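PDB 5K3H: acyl-coenzyme A oxidase acox-1.1 from Caenorhabditis elegans, which catalyses the FAD-dependent, oxygen-consuming desaturation of acyl-CoAs to (2E)-enoyl-CoAs, the first step of peroxisomal beta-oxidation. Local coordinates for residues 342-356 against 563-577. Numbering follows the deposited sequence.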
loop_
_atom_site.group_PDB
_atom_site.type_symbol
_atom_site.label_atom_id
_atom_site.label_comp_id
_atom_site.label_asym_id
_atom_site.label_seq_id
_atom_site.Cartn_x
_atom_site.Cartn_y
_atom_site.Cartn_z
ATOM N N HIS B 342 -18.520 -3.838 -3.566
ATOM C CA HIS B 342 -17.670 -5.015 -3.508
ATOM C C HIS B 342 -16.310 -4.698 -2.908
ATOM O O HIS B 342 -15.675 -5.578 -2.303
ATOM C CB HIS B 342 -17.526 -5.615 -4.911
ATOM C CG HIS B 342 -16.746 -6.899 -4.960
ATOM N ND1 HIS B 342 -15.484 -6.987 -5.516
ATOM C CD2 HIS B 342 -17.052 -8.148 -4.532
ATOM C CE1 HIS B 342 -15.051 -8.235 -5.432
ATOM N NE2 HIS B 342 -15.979 -8.959 -4.833
ATOM N N ARG B 343 -15.829 -3.470 -3.068
ATOM C CA ARG B 343 -14.509 -3.134 -2.554
ATOM C C ARG B 343 -14.555 -2.503 -1.161
ATOM O O ARG B 343 -13.496 -2.199 -0.599
ATOM C CB ARG B 343 -13.788 -2.204 -3.547
ATOM C CG ARG B 343 -14.139 -0.736 -3.390
ATOM C CD ARG B 343 -13.747 0.069 -4.609
ATOM N NE ARG B 343 -12.384 -0.202 -5.007
ATOM C CZ ARG B 343 -11.740 0.451 -5.973
ATOM N NH1 ARG B 343 -12.355 1.428 -6.641
ATOM N NH2 ARG B 343 -10.481 0.119 -6.273
ATOM N N LEU B 344 -15.744 -2.333 -0.575
ATOM C CA LEU B 344 -15.897 -1.790 0.768
ATOM C C LEU B 344 -16.544 -2.772 1.732
ATOM O O LEU B 344 -15.990 -3.022 2.811
ATOM C CB LEU B 344 -16.744 -0.493 0.725
ATOM C CG LEU B 344 -16.259 0.813 0.061
ATOM C CD1 LEU B 344 -17.389 1.787 0.084
ATOM C CD2 LEU B 344 -15.013 1.428 0.741
ATOM N N PHE B 345 -17.726 -3.321 1.390
ATOM C CA PHE B 345 -18.547 -4.030 2.373
ATOM C C PHE B 345 -17.887 -5.316 2.867
ATOM O O PHE B 345 -18.049 -5.658 4.045
ATOM C CB PHE B 345 -19.943 -4.353 1.834
ATOM C CG PHE B 345 -20.764 -3.143 1.458
ATOM C CD1 PHE B 345 -20.375 -1.863 1.833
ATOM C CD2 PHE B 345 -21.892 -3.288 0.642
ATOM C CE1 PHE B 345 -21.117 -0.759 1.443
ATOM C CE2 PHE B 345 -22.627 -2.205 0.255
ATOM C CZ PHE B 345 -22.246 -0.934 0.652
ATOM N N PRO B 346 -17.167 -6.078 2.037
ATOM C CA PRO B 346 -16.498 -7.257 2.585
ATOM C C PRO B 346 -15.474 -6.922 3.653
ATOM O O PRO B 346 -15.156 -7.789 4.474
ATOM C CB PRO B 346 -15.857 -7.907 1.347
ATOM C CG PRO B 346 -16.694 -7.467 0.193
ATOM C CD PRO B 346 -17.046 -6.045 0.559
ATOM N N PHE B 347 -14.937 -5.707 3.659
ATOM C CA PHE B 347 -13.958 -5.285 4.649
ATOM C C PHE B 347 -14.608 -4.695 5.885
ATOM O O PHE B 347 -13.987 -4.686 6.956
ATOM C CB PHE B 347 -12.998 -4.287 4.014
ATOM C CG PHE B 347 -12.264 -4.869 2.843
ATOM C CD1 PHE B 347 -11.240 -5.781 3.032
ATOM C CD2 PHE B 347 -12.646 -4.560 1.540
ATOM C CE1 PHE B 347 -10.599 -6.341 1.952
ATOM C CE2 PHE B 347 -11.990 -5.127 0.445
ATOM C CZ PHE B 347 -10.973 -6.010 0.656
ATOM N N ILE B 348 -15.847 -4.223 5.775
ATOM C CA ILE B 348 -16.603 -3.967 6.992
ATOM C C ILE B 348 -16.762 -5.267 7.756
ATOM O O ILE B 348 -16.496 -5.333 8.965
ATOM C CB ILE B 348 -17.969 -3.335 6.673
ATOM C CG1 ILE B 348 -17.769 -2.071 5.824
ATOM C CG2 ILE B 348 -18.708 -3.065 7.996
ATOM C CD1 ILE B 348 -19.065 -1.367 5.354
ATOM N N ALA B 349 -17.103 -6.341 7.035
ATOM C CA ALA B 349 -17.247 -7.659 7.645
ATOM C C ALA B 349 -15.966 -8.081 8.336
ATOM O O ALA B 349 -16.001 -8.523 9.484
ATOM C CB ALA B 349 -17.643 -8.696 6.582
ATOM N N ARG B 350 -14.820 -7.929 7.661
ATOM C CA ARG B 350 -13.532 -8.298 8.258
ATOM C C ARG B 350 -13.239 -7.492 9.519
ATOM O O ARG B 350 -12.583 -8.003 10.432
ATOM C CB ARG B 350 -12.378 -8.107 7.264
ATOM C CG ARG B 350 -12.314 -9.091 6.151
ATOM C CD ARG B 350 -11.110 -8.874 5.208
ATOM N NE ARG B 350 -11.067 -9.982 4.260
ATOM C CZ ARG B 350 -10.163 -10.176 3.298
ATOM N NH1 ARG B 350 -9.161 -9.320 3.099
ATOM N NH2 ARG B 350 -10.288 -11.250 2.518
ATOM N N ALA B 351 -13.612 -6.203 9.559
ATOM C CA ALA B 351 -13.308 -5.407 10.759
ATOM C C ALA B 351 -14.043 -5.951 11.985
ATOM O O ALA B 351 -13.431 -6.162 13.038
ATOM C CB ALA B 351 -13.646 -3.928 10.545
ATOM N N TYR B 352 -15.343 -6.234 11.845
ATOM C CA TYR B 352 -16.097 -6.909 12.899
ATOM C C TYR B 352 -15.527 -8.295 13.166
ATOM O O TYR B 352 -15.397 -8.712 14.325
ATOM C CB TYR B 352 -17.580 -7.015 12.518
ATOM C CG TYR B 352 -18.402 -5.765 12.812
ATOM C CD1 TYR B 352 -18.438 -4.704 11.905
ATOM C CD2 TYR B 352 -19.151 -5.652 13.982
ATOM C CE1 TYR B 352 -19.183 -3.563 12.163
ATOM C CE2 TYR B 352 -19.895 -4.536 14.234
ATOM C CZ TYR B 352 -19.912 -3.479 13.327
ATOM O OH TYR B 352 -20.655 -2.335 13.576
ATOM N N ALA B 353 -15.171 -9.026 12.109
ATOM C CA ALA B 353 -14.620 -10.364 12.305
ATOM C C ALA B 353 -13.338 -10.318 13.121
ATOM O O ALA B 353 -13.122 -11.171 13.986
ATOM C CB ALA B 353 -14.367 -11.044 10.956
ATOM N N PHE B 354 -12.474 -9.334 12.867
ATOM C CA PHE B 354 -11.233 -9.237 13.630
ATOM C C PHE B 354 -11.507 -8.849 15.075
ATOM O O PHE B 354 -10.893 -9.392 15.991
ATOM C CB PHE B 354 -10.295 -8.211 12.993
ATOM C CG PHE B 354 -9.857 -8.554 11.598
ATOM C CD1 PHE B 354 -9.953 -9.853 11.109
ATOM C CD2 PHE B 354 -9.393 -7.558 10.748
ATOM C CE1 PHE B 354 -9.562 -10.149 9.801
ATOM C CE2 PHE B 354 -9.003 -7.857 9.456
ATOM C CZ PHE B 354 -9.078 -9.152 8.987
ATOM N N GLN B 355 -12.430 -7.910 15.299
ATOM C CA GLN B 355 -12.763 -7.493 16.657
ATOM C C GLN B 355 -13.296 -8.666 17.465
ATOM O O GLN B 355 -12.966 -8.827 18.639
ATOM C CB GLN B 355 -13.790 -6.349 16.604
ATOM C CG GLN B 355 -14.184 -5.759 17.967
ATOM C CD GLN B 355 -13.095 -4.828 18.553
ATOM O OE1 GLN B 355 -11.957 -4.784 18.056
ATOM N NE2 GLN B 355 -13.451 -4.075 19.601
ATOM N N PHE B 356 -14.122 -9.501 16.848
ATOM C CA PHE B 356 -14.673 -10.651 17.555
ATOM C C PHE B 356 -13.628 -11.739 17.773
ATOM O O PHE B 356 -13.671 -12.421 18.803
ATOM C CB PHE B 356 -15.894 -11.175 16.799
ATOM C CG PHE B 356 -17.016 -10.180 16.722
ATOM C CD1 PHE B 356 -17.169 -9.212 17.718
ATOM C CD2 PHE B 356 -17.915 -10.197 15.662
ATOM C CE1 PHE B 356 -18.198 -8.261 17.651
ATOM C CE2 PHE B 356 -18.943 -9.271 15.592
ATOM C CZ PHE B 356 -19.096 -8.300 16.588
ATOM N N LEU B 563 -25.588 -8.395 12.130
ATOM C CA LEU B 563 -24.313 -9.094 12.086
ATOM C C LEU B 563 -24.413 -10.400 11.317
ATOM O O LEU B 563 -23.448 -10.819 10.675
ATOM C CB LEU B 563 -23.820 -9.339 13.504
ATOM C CG LEU B 563 -23.431 -8.025 14.175
ATOM C CD1 LEU B 563 -22.957 -8.267 15.592
ATOM C CD2 LEU B 563 -22.363 -7.285 13.348
ATOM N N SER B 564 -25.578 -11.035 11.338
ATOM C CA SER B 564 -25.762 -12.240 10.551
ATOM C C SER B 564 -25.682 -11.931 9.067
ATOM O O SER B 564 -25.124 -12.721 8.298
ATOM C CB SER B 564 -27.096 -12.887 10.910
ATOM O OG SER B 564 -27.437 -13.934 10.017
ATOM N N ASP B 565 -26.241 -10.790 8.643
ATOM C CA ASP B 565 -26.051 -10.350 7.263
ATOM C C ASP B 565 -24.580 -10.139 6.969
ATOM O O ASP B 565 -24.089 -10.538 5.911
ATOM C CB ASP B 565 -26.798 -9.047 6.983
ATOM C CG ASP B 565 -28.286 -9.208 7.032
ATOM O OD1 ASP B 565 -28.755 -10.366 7.019
ATOM O OD2 ASP B 565 -28.990 -8.167 7.029
ATOM N N LEU B 566 -23.869 -9.466 7.883
ATOM C CA LEU B 566 -22.431 -9.270 7.716
ATOM C C LEU B 566 -21.721 -10.600 7.618
ATOM O O LEU B 566 -20.870 -10.789 6.738
ATOM C CB LEU B 566 -21.834 -8.490 8.898
ATOM C CG LEU B 566 -21.355 -7.060 8.697
ATOM C CD1 LEU B 566 -20.345 -6.652 9.753
ATOM C CD2 LEU B 566 -20.783 -6.910 7.323
ATOM N N LEU B 567 -22.084 -11.543 8.504
ATOM C CA LEU B 567 -21.419 -12.843 8.540
ATOM C C LEU B 567 -21.621 -13.610 7.242
ATOM O O LEU B 567 -20.681 -14.237 6.732
ATOM C CB LEU B 567 -21.949 -13.670 9.707
ATOM C CG LEU B 567 -21.485 -15.131 9.668
ATOM C CD1 LEU B 567 -19.974 -15.320 9.886
ATOM C CD2 LEU B 567 -22.295 -15.925 10.656
ATOM N N HIS B 568 -22.836 -13.550 6.682
ATOM C CA HIS B 568 -23.113 -14.249 5.431
ATOM C C HIS B 568 -22.339 -13.648 4.280
ATOM O O HIS B 568 -21.936 -14.376 3.365
ATOM C CB HIS B 568 -24.602 -14.235 5.102
ATOM C CG HIS B 568 -25.364 -15.342 5.740
ATOM N ND1 HIS B 568 -25.921 -15.237 7.000
ATOM C CD2 HIS B 568 -25.591 -16.611 5.327
ATOM C CE1 HIS B 568 -26.498 -16.382 7.315
ATOM N NE2 HIS B 568 -26.307 -17.234 6.319
ATOM N N LEU B 569 -22.159 -12.323 4.278
ATOM C CA LEU B 569 -21.263 -11.702 3.300
ATOM C C LEU B 569 -19.835 -12.213 3.464
ATOM O O LEU B 569 -19.175 -12.598 2.485
ATOM C CB LEU B 569 -21.290 -10.182 3.458
ATOM C CG LEU B 569 -20.375 -9.361 2.540
ATOM C CD1 LEU B 569 -20.711 -9.596 1.053
ATOM C CD2 LEU B 569 -20.459 -7.893 2.889
ATOM N N HIS B 570 -19.358 -12.248 4.713
ATOM C CA HIS B 570 -18.000 -12.682 5.012
ATOM C C HIS B 570 -17.738 -14.092 4.490
ATOM O O HIS B 570 -16.762 -14.327 3.765
ATOM C CB HIS B 570 -17.771 -12.589 6.529
ATOM C CG HIS B 570 -16.356 -12.846 6.968
ATOM N ND1 HIS B 570 -15.295 -12.061 6.574
ATOM C CD2 HIS B 570 -15.841 -13.781 7.803
ATOM C CE1 HIS B 570 -14.183 -12.517 7.123
ATOM N NE2 HIS B 570 -14.487 -13.556 7.878
ATOM N N VAL B 571 -18.581 -15.058 4.862
ATOM C CA VAL B 571 -18.260 -16.435 4.489
ATOM C C VAL B 571 -18.315 -16.618 2.972
ATOM O O VAL B 571 -17.500 -17.353 2.405
ATOM C CB VAL B 571 -19.175 -17.434 5.229
ATOM C CG1 VAL B 571 -18.913 -17.394 6.727
ATOM C CG2 VAL B 571 -20.656 -17.137 4.937
ATOM N N ASN B 572 -19.203 -15.901 2.275
ATOM C CA ASN B 572 -19.235 -16.025 0.815
ATOM C C ASN B 572 -18.057 -15.324 0.145
ATOM O O ASN B 572 -17.495 -15.847 -0.825
ATOM C CB ASN B 572 -20.553 -15.501 0.255
ATOM C CG ASN B 572 -21.670 -16.487 0.436
ATOM O OD1 ASN B 572 -21.708 -17.515 -0.249
ATOM N ND2 ASN B 572 -22.614 -16.176 1.329
ATOM N N TYR B 573 -17.691 -14.127 0.619
ATOM C CA TYR B 573 -16.524 -13.446 0.066
ATOM C C TYR B 573 -15.249 -14.239 0.325
ATOM O O TYR B 573 -14.428 -14.439 -0.579
ATOM C CB TYR B 573 -16.410 -12.058 0.670
ATOM C CG TYR B 573 -15.310 -11.236 0.064
ATOM C CD1 TYR B 573 -15.541 -10.487 -1.089
ATOM C CD2 TYR B 573 -14.040 -11.220 0.614
ATOM C CE1 TYR B 573 -14.544 -9.725 -1.656
ATOM C CE2 TYR B 573 -13.038 -10.458 0.045
ATOM C CZ TYR B 573 -13.305 -9.714 -1.083
ATOM O OH TYR B 573 -12.322 -8.953 -1.657
ATOM N N GLU B 574 -15.053 -14.684 1.570
ATOM C CA GLU B 574 -13.845 -15.421 1.905
ATOM C C GLU B 574 -13.801 -16.762 1.185
ATOM O O GLU B 574 -12.728 -17.210 0.769
ATOM C CB GLU B 574 -13.754 -15.602 3.421
ATOM C CG GLU B 574 -13.698 -14.287 4.215
ATOM C CD GLU B 574 -12.470 -13.434 3.880
ATOM O OE1 GLU B 574 -11.366 -14.017 3.731
ATOM O OE2 GLU B 574 -12.594 -12.178 3.777
ATOM N N LEU B 575 -14.949 -17.428 1.024
ATOM C CA LEU B 575 -14.944 -18.700 0.297
ATOM C C LEU B 575 -14.635 -18.500 -1.182
ATOM O O LEU B 575 -13.854 -19.265 -1.764
ATOM C CB LEU B 575 -16.271 -19.442 0.473
ATOM C CG LEU B 575 -16.401 -20.808 -0.239
ATOM C CD1 LEU B 575 -15.244 -21.792 0.118
ATOM C CD2 LEU B 575 -17.797 -21.434 0.034
ATOM N N LEU B 576 -15.229 -17.487 -1.819
ATOM C CA LEU B 576 -14.867 -17.201 -3.204
ATOM C C LEU B 576 -13.383 -16.898 -3.319
ATOM O O LEU B 576 -12.748 -17.272 -4.310
ATOM C CB LEU B 576 -15.708 -16.047 -3.746
ATOM C CG LEU B 576 -15.953 -15.923 -5.262
ATOM C CD1 LEU B 576 -16.609 -17.157 -5.880
ATOM C CD2 LEU B 576 -16.809 -14.699 -5.532
ATOM N N ASP B 577 -12.808 -16.268 -2.286
ATOM C CA ASP B 577 -11.398 -15.899 -2.302
ATOM C C ASP B 577 -10.474 -17.102 -2.342
ATOM O O ASP B 577 -9.396 -17.018 -2.939
ATOM C CB ASP B 577 -11.066 -15.067 -1.069
ATOM C CG ASP B 577 -9.708 -14.393 -1.168
ATOM O OD1 ASP B 577 -9.351 -13.996 -2.293
ATOM O OD2 ASP B 577 -8.996 -14.277 -0.134
HETATM O O HOH W 1 -12.877 -6.730 -2.591
HETATM O O HOH W 2 -15.246 -10.398 4.301
#
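R350 grips E574 side-on: NE and NH2 both donate to one oxygen, R350 NE at 2.7 Å from E574 OE2, which lies in the guanidinium plane. Next to this salt bridge Y573 projects as a knob among H342, P346, F347 and R350, its CG anti to the backbone N (chi1 -175°), which brings a face of the ring against P346. P346 CB sits 3.5 Å from the Y573 ring centroid, over the face, a CH-pi contact, while R350 NH2 and H342 NE2 come to the ring's edge. H570 takes A353 CB over one face and CG of E574 over the other. This is helix-helix packing in the all-helical part of the acyl-CoA oxidase fold: segments 342-356 and 563-577, on helices 338-367 and 557-577, cross at -110° with their axes 8.7 Å apart at closest approach, A349 against L566. Farther along, Y352 CD1 rests 3.5 Å from L566 CD1, and L563 fits against Y352 and F356. One water joins P346 O, H570 ND1 and E574 OE2. A methionine at R350 would probably leave E574 OE2 without its two N-H donors. R540 forms a salt bridge with E574 OE1, and H342, an FAD-binding residue, packs on R533 of the second subunit.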